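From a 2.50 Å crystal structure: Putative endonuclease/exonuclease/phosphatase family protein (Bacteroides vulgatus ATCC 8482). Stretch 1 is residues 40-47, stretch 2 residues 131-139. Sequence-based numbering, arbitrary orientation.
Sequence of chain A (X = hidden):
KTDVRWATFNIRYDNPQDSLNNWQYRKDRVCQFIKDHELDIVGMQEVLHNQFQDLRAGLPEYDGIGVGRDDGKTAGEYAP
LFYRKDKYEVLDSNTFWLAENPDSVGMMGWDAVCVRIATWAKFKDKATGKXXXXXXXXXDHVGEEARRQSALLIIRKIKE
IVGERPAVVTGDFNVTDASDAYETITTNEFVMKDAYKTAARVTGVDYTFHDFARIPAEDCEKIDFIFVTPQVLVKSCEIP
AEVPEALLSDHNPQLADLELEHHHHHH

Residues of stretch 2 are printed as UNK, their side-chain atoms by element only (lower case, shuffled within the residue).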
# COMPACT_ATOMS: atom_id res chain seq x y z
N ASP A 40 5.58 9.66 6.09
CA ASP A 40 6.94 9.16 6.22
C ASP A 40 7.18 8.03 5.24
O ASP A 40 8.23 7.96 4.60
CB ASP A 40 7.20 8.62 7.64
CG ASP A 40 7.37 9.72 8.67
OD1 ASP A 40 8.17 10.65 8.43
OD2 ASP A 40 6.71 9.64 9.73
N ILE A 41 6.21 7.13 5.14
CA ILE A 41 6.31 5.98 4.25
C ILE A 41 4.95 5.77 3.59
O ILE A 41 3.93 5.74 4.27
CB ILE A 41 6.73 4.71 5.00
CG1 ILE A 41 8.14 4.90 5.54
CG2 ILE A 41 6.67 3.52 4.08
CD1 ILE A 41 8.59 3.77 6.43
N VAL A 42 4.96 5.61 2.27
CA VAL A 42 3.73 5.42 1.53
C VAL A 42 3.82 4.25 0.56
O VAL A 42 4.76 4.16 -0.23
CB VAL A 42 3.39 6.68 0.69
CG1 VAL A 42 1.99 6.54 0.09
CG2 VAL A 42 3.50 7.92 1.53
N GLY A 43 2.84 3.35 0.62
CA GLY A 43 2.81 2.24 -0.31
C GLY A 43 1.66 2.59 -1.24
O GLY A 43 0.53 2.72 -0.78
N MSE A 44 1.94 2.76 -2.53
CA MSE A 44 0.89 3.12 -3.48
C MSE A 44 0.63 2.02 -4.49
O MSE A 44 1.53 1.26 -4.83
CB MSE A 44 1.29 4.40 -4.21
CG MSE A 44 1.56 5.57 -3.29
SE MSE A 44 2.33 7.12 -4.20
CE MSE A 44 0.85 8.33 -4.08
N GLN A 45 -0.61 1.93 -4.98
CA GLN A 45 -0.93 0.92 -5.97
C GLN A 45 -1.35 1.56 -7.30
O GLN A 45 -1.63 2.77 -7.34
CB GLN A 45 -2.04 -0.01 -5.46
CG GLN A 45 -1.77 -0.67 -4.11
CD GLN A 45 -1.93 0.30 -2.94
OE1 GLN A 45 -2.84 1.13 -2.95
NE2 GLN A 45 -1.08 0.17 -1.92
N GLU A 46 -1.39 0.76 -8.36
CA GLU A 46 -1.77 1.23 -9.71
C GLU A 46 -0.93 2.41 -10.18
O GLU A 46 -1.46 3.43 -10.61
CB GLU A 46 -3.26 1.62 -9.75
CG GLU A 46 -4.24 0.50 -9.43
CD GLU A 46 -5.68 0.83 -9.80
OE1 GLU A 46 -6.61 0.19 -9.25
OE2 GLU A 46 -5.90 1.73 -10.65
N VAL A 47 0.39 2.28 -10.11
CA VAL A 47 1.25 3.38 -10.53
C VAL A 47 2.02 3.03 -11.81
O VAL A 47 2.87 2.14 -11.81
CB VAL A 47 2.23 3.75 -9.39
CG1 VAL A 47 2.96 5.04 -9.72
CG2 VAL A 47 1.46 3.89 -8.06
N UNK A 131 15.14 -1.17 13.13
CA UNK A 131 14.95 -1.93 11.90
C UNK A 131 13.51 -2.41 11.80
O UNK A 131 12.92 -2.86 12.78
c UNK A 131 15.40 -4.16 10.82
c UNK A 131 15.90 -3.16 11.84
c UNK A 131 17.30 -2.72 11.45
c UNK A 131 18.02 -2.03 12.56
N UNK A 132 12.93 -2.29 10.61
CA UNK A 132 11.57 -2.73 10.38
C UNK A 132 11.37 -3.02 8.92
O UNK A 132 12.22 -2.72 8.09
c UNK A 132 11.74 1.86 10.22
c UNK A 132 9.89 0.06 9.18
c UNK A 132 10.72 -0.34 10.22
c UNK A 132 10.90 2.26 9.18
c UNK A 132 9.98 1.36 8.66
c UNK A 132 10.55 -1.69 10.84
c UNK A 132 11.65 0.57 10.73
N UNK A 133 10.23 -3.60 8.59
CA UNK A 133 9.99 -3.91 7.20
C UNK A 133 8.67 -3.37 6.70
O UNK A 133 7.69 -3.28 7.44
c UNK A 133 9.81 -5.83 5.57
se UNK A 133 9.73 -7.74 5.45
c UNK A 133 10.44 -7.93 3.67
c UNK A 133 10.05 -5.41 6.99
N UNK A 134 8.67 -3.00 5.43
CA UNK A 134 7.48 -2.49 4.79
C UNK A 134 7.21 -3.35 3.57
O UNK A 134 8.12 -3.66 2.79
c UNK A 134 7.69 -1.05 4.37
N UNK A 135 5.95 -3.74 3.42
CA UNK A 135 5.54 -4.54 2.28
C UNK A 135 4.29 -3.89 1.72
O UNK A 135 3.34 -3.62 2.45
c UNK A 135 4.80 -6.81 1.45
c UNK A 135 5.23 -6.01 2.68
c UNK A 135 6.47 -6.65 3.29
N UNK A 136 4.31 -3.61 0.42
CA UNK A 136 3.21 -2.96 -0.28
C UNK A 136 2.77 -3.86 -1.41
O UNK A 136 3.60 -4.32 -2.20
o UNK A 136 1.49 -0.67 -0.80
c UNK A 136 2.52 -0.86 -1.45
c UNK A 136 3.66 -1.63 -0.85
n UNK A 136 2.69 -0.40 -2.69
N UNK A 137 1.48 -4.11 -1.52
CA UNK A 137 1.02 -5.00 -2.57
C UNK A 137 -0.34 -4.60 -3.17
O UNK A 137 -0.98 -3.67 -2.70
c UNK A 137 0.97 -6.44 -2.01
o UNK A 137 0.56 -7.35 -3.04
c UNK A 137 0.00 -6.51 -0.84
N UNK A 138 -0.75 -5.31 -4.23
CA UNK A 138 -2.04 -5.09 -4.91
C UNK A 138 -2.60 -6.46 -5.30
O UNK A 138 -2.07 -7.12 -6.18
c UNK A 138 -3.37 -2.82 -7.72
c UNK A 138 -3.13 -3.73 -6.75
c UNK A 138 -5.31 -3.42 -6.90
n UNK A 138 -4.73 -2.65 -7.80
n UNK A 138 -4.37 -4.09 -6.26
c UNK A 138 -1.85 -4.27 -6.19
N UNK A 139 -3.67 -6.89 -4.63
CA UNK A 139 -4.30 -8.19 -4.87
C UNK A 139 -5.23 -8.26 -6.09
O UNK A 139 -5.66 -7.24 -6.63
c UNK A 139 -5.09 -8.63 -3.63
c UNK A 139 -4.80 -10.24 -1.73
c UNK A 139 -4.24 -9.30 -2.58
c UNK A 139 -2.14 -9.57 -1.41
c UNK A 139 -2.71 -10.51 -0.57
c UNK A 139 -2.90 -8.96 -2.41
c UNK A 139 -4.04 -10.85 -0.73

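Position 131 has four side-chain carbons, forked at the first, with one arm two carbons long. That is isoleucine, and Ile131 opens the strand beyond the reach of stretch 1; its branching at CB suits an extended backbone. Position 132 carries one carbon and then a ring of six carbons, with no oxygen on the ring, and the ring meets Ile41: a phenylalanine. Its CA-to-CB bond points toward stretch 1, and Ile41 CD1 lies 3.6 Å from Phe132 CE2, at the ring edge and near its plane. A flat, wholly apolar ring suits a buried place beside an aliphatic chain.

At position 133 two carbons, a selenium and a last carbon follow one another without a branch. This is selenomethionine, Met133, out of reach of stretch 1; its long apolar chain suits a buried site. Position 134 has a single carbon, hence Ala134; the CA-to-CB bond points toward stretch 1, but Ala134 CB stays 4.7 Å from Ile41 CG2, a small apolar group in a buried place. Position 135 bears one carbon carrying two more, the symmetrical fork of valine. Val135 is buried, but out of reach of stretch 1, and its branched side chain is well suited to a strand.

Position 136 has two carbons, the second carrying one oxygen and one nitrogen. The nitrogen lies 2.9 Å from the backbone O of Met44, and the oxygen 2.9 Å from Gln45 NE2. A planar amide, donor and acceptor at once, fits: asparagine. Asn136 ND2 donates to Met44 O, while Asn136 OD1 accepts a weak bond from Gln45 NE2. Asn136 OD1 also sits 3.2 Å from Gly43 CA; an ideal CB on Gly43 would come within 2.3 Å of that oxygen, so the bare glycine leaves the amide its room.

Position 137 shows one carbon carrying an oxygen and a carbon; its backbone O lies 3.4 Å from Gln45 CG. This is threonine. The CA-to-CB bond of Thr137 points away from stretch 1, and its buried hydroxyl is satisfied elsewhere in the structure. Position 138 has one carbon and a five-membered ring of three carbons and two nitrogens, which meets Gln45 and Glu46: a histidine. Gln45 CB approaches His138 CD2 at 3.8 Å, and Glu46 CG reaches the ring edge, 3.6 Å from His138 NE2. The flat ring packs against aliphatic carbons while ND1 bonds elsewhere. Position 139, one carbon and a six-carbon ring, is Phe139, an apolar ring buried past the strand without contact.

The strands run nearly parallel, 17° apart, with axes 6.6 Å apart at closest approach. Side chains bridge them: an apolar contact at Ile41 and Phe132, the amide of Asn136, and the packing of Gln45 and Glu46 against His138.

Stretch 2, residues 131-139: IFMAVNTHF
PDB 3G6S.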